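Local coordinates for putative methyltransferase protein (Bacteroides fragilis, PDB 5BP9) that binds S-adenosyl-L-homocysteine and is probably an S-adenosylmethionine-dependent methyltransferase, at residues 40-45 with 129-134. Residues are numbered along the deposited sequence; the frame is centred on the assembly and turned at random.
Sequences TSLLPA and IDISPL. With SAH (S-adenosyl-L-homocysteine), chain D.
L43 donates its backbone N-H to the carbonyl O of I131 (N to O 3.1 Å, 164° at the hydrogen), the one hydrogen bond between 40-45 and 129-134, which run nearly parallel here (8° apart). The donor stands above the carbonyl plane of I131, whose oxygen also accepts from the side-chain amide of Q149. Around this bond, L43 lays its CG against CD1 of I131 at 3.8 Å, while the CD2 methyl of L42 meets CG2 of I131. With CG1 set between backbone N and carbonyl carbon (chi1 58°), I131 lies over one face of the adenine of S-adenosyl-L-homocysteine, CD1 3.6 Å from N7 and CG2 near N1; L43 thus packs against a residue that lines this ligand's pocket. Further along, CD of P133 lies 3.1 Å from the carbonyl O of L43, and its CG is 4.0 Å from A45 CB. D130 grips the ribose through both carboxylate oxygens, OD1 taking O2' at 2.7 Å and OD2 taking O3' at 2.6 Å; OD1 also accepts from S132 N in an Asx turn, and OD2 from G111 N. Such a grip by an acidic residue near the end of the second Rossmann-type strand is consistent with a class I methyltransferase. The loop ahead of helix 49-60 runs alongside the turn joining strand 125-130 to helix 133-142, where S132 takes the N-cap position, its OG hydrogen-bonded to D48, and beside edge strand 147-149.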
ATOM      1  N   THR A  40      -4.333  -6.546 -14.619  1.00 24.36           N
ATOM      2  CA  THR A  40      -5.475  -7.269 -14.042  1.00 21.86           C
ATOM      3  C   THR A  40      -5.067  -8.403 -13.123  1.00 24.24           C
ATOM      4  O   THR A  40      -5.948  -8.977 -12.469  1.00 25.47           O
ATOM      5  CB  THR A  40      -6.401  -7.854 -15.131  1.00 24.71           C
ATOM      6  OG1 THR A  40      -5.692  -8.818 -15.915  1.00 27.25           O
ATOM      7  CG2 THR A  40      -6.887  -6.775 -16.031  1.00 22.17           C
ATOM      8  N   SER A  41      -3.754  -8.690 -13.050  1.00 20.51           N
ATOM      9  CA  SER A  41      -3.260  -9.873 -12.345  1.00 20.51           C
ATOM     10  C   SER A  41      -3.651  -9.910 -10.850  1.00 14.77           C
ATOM     11  O   SER A  41      -3.570  -8.904 -10.125  1.00 16.69           O
ATOM     12  CB  SER A  41      -1.741 -10.003 -12.493  1.00 37.60           C
ATOM     13  OG  SER A  41      -1.089  -8.822 -12.050  1.00 45.87           O
ATOM     14  N   LEU A  42      -4.083 -11.094 -10.424  1.00 17.23           N
ATOM     15  CA  LEU A  42      -4.411 -11.404  -9.043  1.00 14.61           C
ATOM     16  C   LEU A  42      -3.464 -12.495  -8.554  1.00 16.40           C
ATOM     17  O   LEU A  42      -2.830 -13.207  -9.378  1.00 17.69           O
ATOM     18  CB  LEU A  42      -5.859 -11.890  -8.953  1.00 14.94           C
ATOM     19  CG  LEU A  42      -6.938 -10.913  -9.442  1.00 16.51           C
ATOM     20  CD1 LEU A  42      -8.302 -11.558  -9.375  1.00 20.18           C
ATOM     21  CD2 LEU A  42      -6.891  -9.633  -8.611  1.00 16.59           C
ATOM     22  N   LEU A  43      -3.333 -12.636  -7.241  1.00 13.77           N
ATOM     23  CA  LEU A  43      -2.496 -13.722  -6.699  1.00 15.38           C
ATOM     24  C   LEU A  43      -3.315 -15.008  -6.591  1.00 14.84           C
ATOM     25  O   LEU A  43      -4.395 -14.998  -6.061  1.00 17.45           O
ATOM     26  CB  LEU A  43      -1.950 -13.388  -5.313  1.00 13.58           C
ATOM     27  CG  LEU A  43      -1.216 -12.071  -5.163  1.00 14.99           C
ATOM     28  CD1 LEU A  43      -0.753 -11.899  -3.730  1.00 18.26           C
ATOM     29  CD2 LEU A  43      -0.033 -11.975  -6.110  1.00 17.57           C
ATOM     30  N   PRO A  44      -2.751 -16.134  -7.102  1.00 15.34           N
ATOM     31  CA  PRO A  44      -3.405 -17.405  -6.793  1.00 15.75           C
ATOM     32  C   PRO A  44      -3.200 -17.740  -5.324  1.00 15.11           C
ATOM     33  O   PRO A  44      -2.165 -17.423  -4.790  1.00 15.71           O
ATOM     34  CB  PRO A  44      -2.695 -18.434  -7.679  1.00 21.54           C
ATOM     35  CG  PRO A  44      -1.479 -17.794  -8.193  1.00 28.80           C
ATOM     36  CD  PRO A  44      -1.520 -16.312  -7.915  1.00 16.99           C
ATOM     37  N   ALA A  45      -4.190 -18.359  -4.681  1.00 16.70           N
ATOM     38  CA  ALA A  45      -4.106 -18.678  -3.251  1.00 17.16           C
ATOM     39  C   ALA A  45      -2.887 -19.539  -2.917  1.00 16.73           C
ATOM     40  O   ALA A  45      -2.292 -19.385  -1.849  1.00 17.35           O
ATOM     41  CB  ALA A  45      -5.383 -19.363  -2.786  1.00 21.02           C
ATOM     42  N   ILE A 129      -9.759  -2.884  -1.388  1.00 12.71           N
ATOM     43  CA  ILE A 129      -9.357  -3.779  -2.476  1.00 12.60           C
ATOM     44  C   ILE A 129      -7.999  -4.406  -2.163  1.00 11.79           C
ATOM     45  O   ILE A 129      -7.151  -3.799  -1.477  1.00 11.95           O
ATOM     46  CB  ILE A 129      -9.330  -3.079  -3.849  1.00 11.22           C
ATOM     47  CG1 ILE A 129      -8.253  -1.985  -3.949  1.00 11.37           C
ATOM     48  CG2 ILE A 129     -10.720  -2.575  -4.240  1.00 13.05           C
ATOM     49  CD1 ILE A 129      -8.018  -1.546  -5.373  1.00 13.68           C
ATOM     50  N   ASP A 130      -7.801  -5.623  -2.648  1.00 11.41           N
ATOM     51  CA  ASP A 130      -6.510  -6.292  -2.558  1.00 11.09           C
ATOM     52  C   ASP A 130      -6.466  -7.377  -3.613  1.00 11.99           C
ATOM     53  O   ASP A 130      -7.495  -7.940  -3.975  1.00 13.46           O
ATOM     54  CB  ASP A 130      -6.296  -6.904  -1.140  1.00 11.61           C
ATOM     55  CG  ASP A 130      -4.838  -7.035  -0.779  1.00 12.32           C
ATOM     56  OD1 ASP A 130      -4.167  -7.899  -1.401  1.00 13.58           O
ATOM     57  OD2 ASP A 130      -4.366  -6.266   0.114  1.00 13.16           O
ATOM     58  N   ILE A 131      -5.262  -7.691  -4.079  1.00 11.77           N
ATOM     59  CA  ILE A 131      -5.083  -8.792  -5.041  1.00 13.17           C
ATOM     60  C   ILE A 131      -4.972 -10.171  -4.377  1.00 13.65           C
ATOM     61  O   ILE A 131      -5.014 -11.177  -5.075  1.00 12.39           O
ATOM     62  CB  ILE A 131      -3.866  -8.567  -5.958  1.00 13.00           C
ATOM     63  CG1 ILE A 131      -2.573  -8.419  -5.143  1.00 14.55           C
ATOM     64  CG2 ILE A 131      -4.119  -7.360  -6.872  1.00 16.05           C
ATOM     65  CD1 ILE A 131      -1.300  -8.355  -5.975  1.00 17.23           C
ATOM     66  N   SER A 132      -4.817 -10.203  -3.051  1.00 11.32           N
ATOM     67  CA  SER A 132      -4.647 -11.441  -2.278  1.00 11.66           C
ATOM     68  C   SER A 132      -6.018 -12.064  -1.982  1.00 12.26           C
ATOM     69  O   SER A 132      -6.814 -11.446  -1.267  1.00 12.47           O
ATOM     70  CB  SER A 132      -3.937 -11.160  -0.960  1.00 13.22           C
ATOM     71  OG  SER A 132      -4.101 -12.237  -0.049  1.00 14.49           O
ATOM     72  N   PRO A 133      -6.265 -13.305  -2.443  1.00 13.27           N
ATOM     73  CA  PRO A 133      -7.603 -13.862  -2.192  1.00 13.02           C
ATOM     74  C   PRO A 133      -7.850 -14.176  -0.732  1.00 13.09           C
ATOM     75  O   PRO A 133      -8.969 -13.971  -0.233  1.00 14.77           O
ATOM     76  CB  PRO A 133      -7.637 -15.131  -3.043  1.00 14.41           C
ATOM     77  CG  PRO A 133      -6.203 -15.495  -3.215  1.00 16.79           C
ATOM     78  CD  PRO A 133      -5.451 -14.204  -3.268  1.00 14.07           C
ATOM     79  N   LEU A 134      -6.825 -14.642  -0.032  1.00 13.57           N
ATOM     80  CA  LEU A 134      -6.969 -15.004   1.365  1.00 12.76           C
ATOM     81  C   LEU A 134      -7.107 -13.759   2.259  1.00 14.81           C
ATOM     82  O   LEU A 134      -7.795 -13.800   3.291  1.00 16.67           O
ATOM     83  CB  LEU A 134      -5.813 -15.913   1.807  1.00 15.05           C
ATOM     84  CG  LEU A 134      -5.842 -17.320   1.207  1.00 18.27           C
ATOM     85  CD1 LEU A 134      -4.514 -18.040   1.361  1.00 23.90           C
ATOM     86  CD2 LEU A 134      -6.979 -18.124   1.819  1.00 25.41           C
TER
HETATM   87  N   SAH D 303      -2.394  -1.771   3.758  1.00 37.50           N
HETATM   88  CA  SAH D 303      -2.100  -3.048   4.515  1.00 53.00           C
HETATM   89  CB  SAH D 303      -1.207  -4.042   3.756  1.00 50.63           C
HETATM   90  CG  SAH D 303       0.108  -3.484   3.210  1.00 39.65           C
HETATM   91  SD  SAH D 303       0.980  -4.725   2.298  1.00 22.99           S
HETATM   92  C   SAH D 303      -1.454  -2.741   5.838  1.00 61.37           C
HETATM   93  O   SAH D 303      -1.150  -1.592   6.141  1.00 39.48           O
HETATM   94  OXT SAH D 303      -1.206  -3.612   6.670  1.00 77.23           O
HETATM   95  C5' SAH D 303       0.541  -4.328   0.625  1.00 19.87           C
HETATM   96  C4' SAH D 303      -0.781  -4.953   0.198  1.00 15.88           C
HETATM   97  O4' SAH D 303      -1.081  -4.495  -1.137  1.00 13.82           O
HETATM   98  C3' SAH D 303      -0.822  -6.478   0.133  1.00 12.43           C
HETATM   99  O3' SAH D 303      -1.962  -6.971   0.873  1.00 13.96           O
HETATM  100  C2' SAH D 303      -0.900  -6.787  -1.359  1.00 11.84           C
HETATM  101  O2' SAH D 303      -1.525  -8.009  -1.700  1.00 13.40           O
HETATM  102  C1' SAH D 303      -1.629  -5.579  -1.901  1.00 11.94           C
HETATM  103  N9  SAH D 303      -1.446  -5.258  -3.325  1.00 12.85           N
HETATM  104  C8  SAH D 303      -0.297  -5.316  -4.019  1.00 13.85           C
HETATM  105  N7  SAH D 303      -0.396  -4.917  -5.251  1.00 14.53           N
HETATM  106  C5  SAH D 303      -1.719  -4.542  -5.375  1.00 12.45           C
HETATM  107  C6  SAH D 303      -2.479  -4.032  -6.437  1.00 13.22           C
HETATM  108  N6  SAH D 303      -1.964  -3.779  -7.652  1.00 13.80           N
HETATM  109  N1  SAH D 303      -3.799  -3.770  -6.221  1.00 12.77           N
HETATM  110  C2  SAH D 303      -4.317  -4.031  -5.002  1.00 13.35           C
HETATM  111  N3  SAH D 303      -3.679  -4.513  -3.921  1.00 12.70           N
HETATM  112  C4  SAH D 303      -2.378  -4.764  -4.168  1.00 10.72           C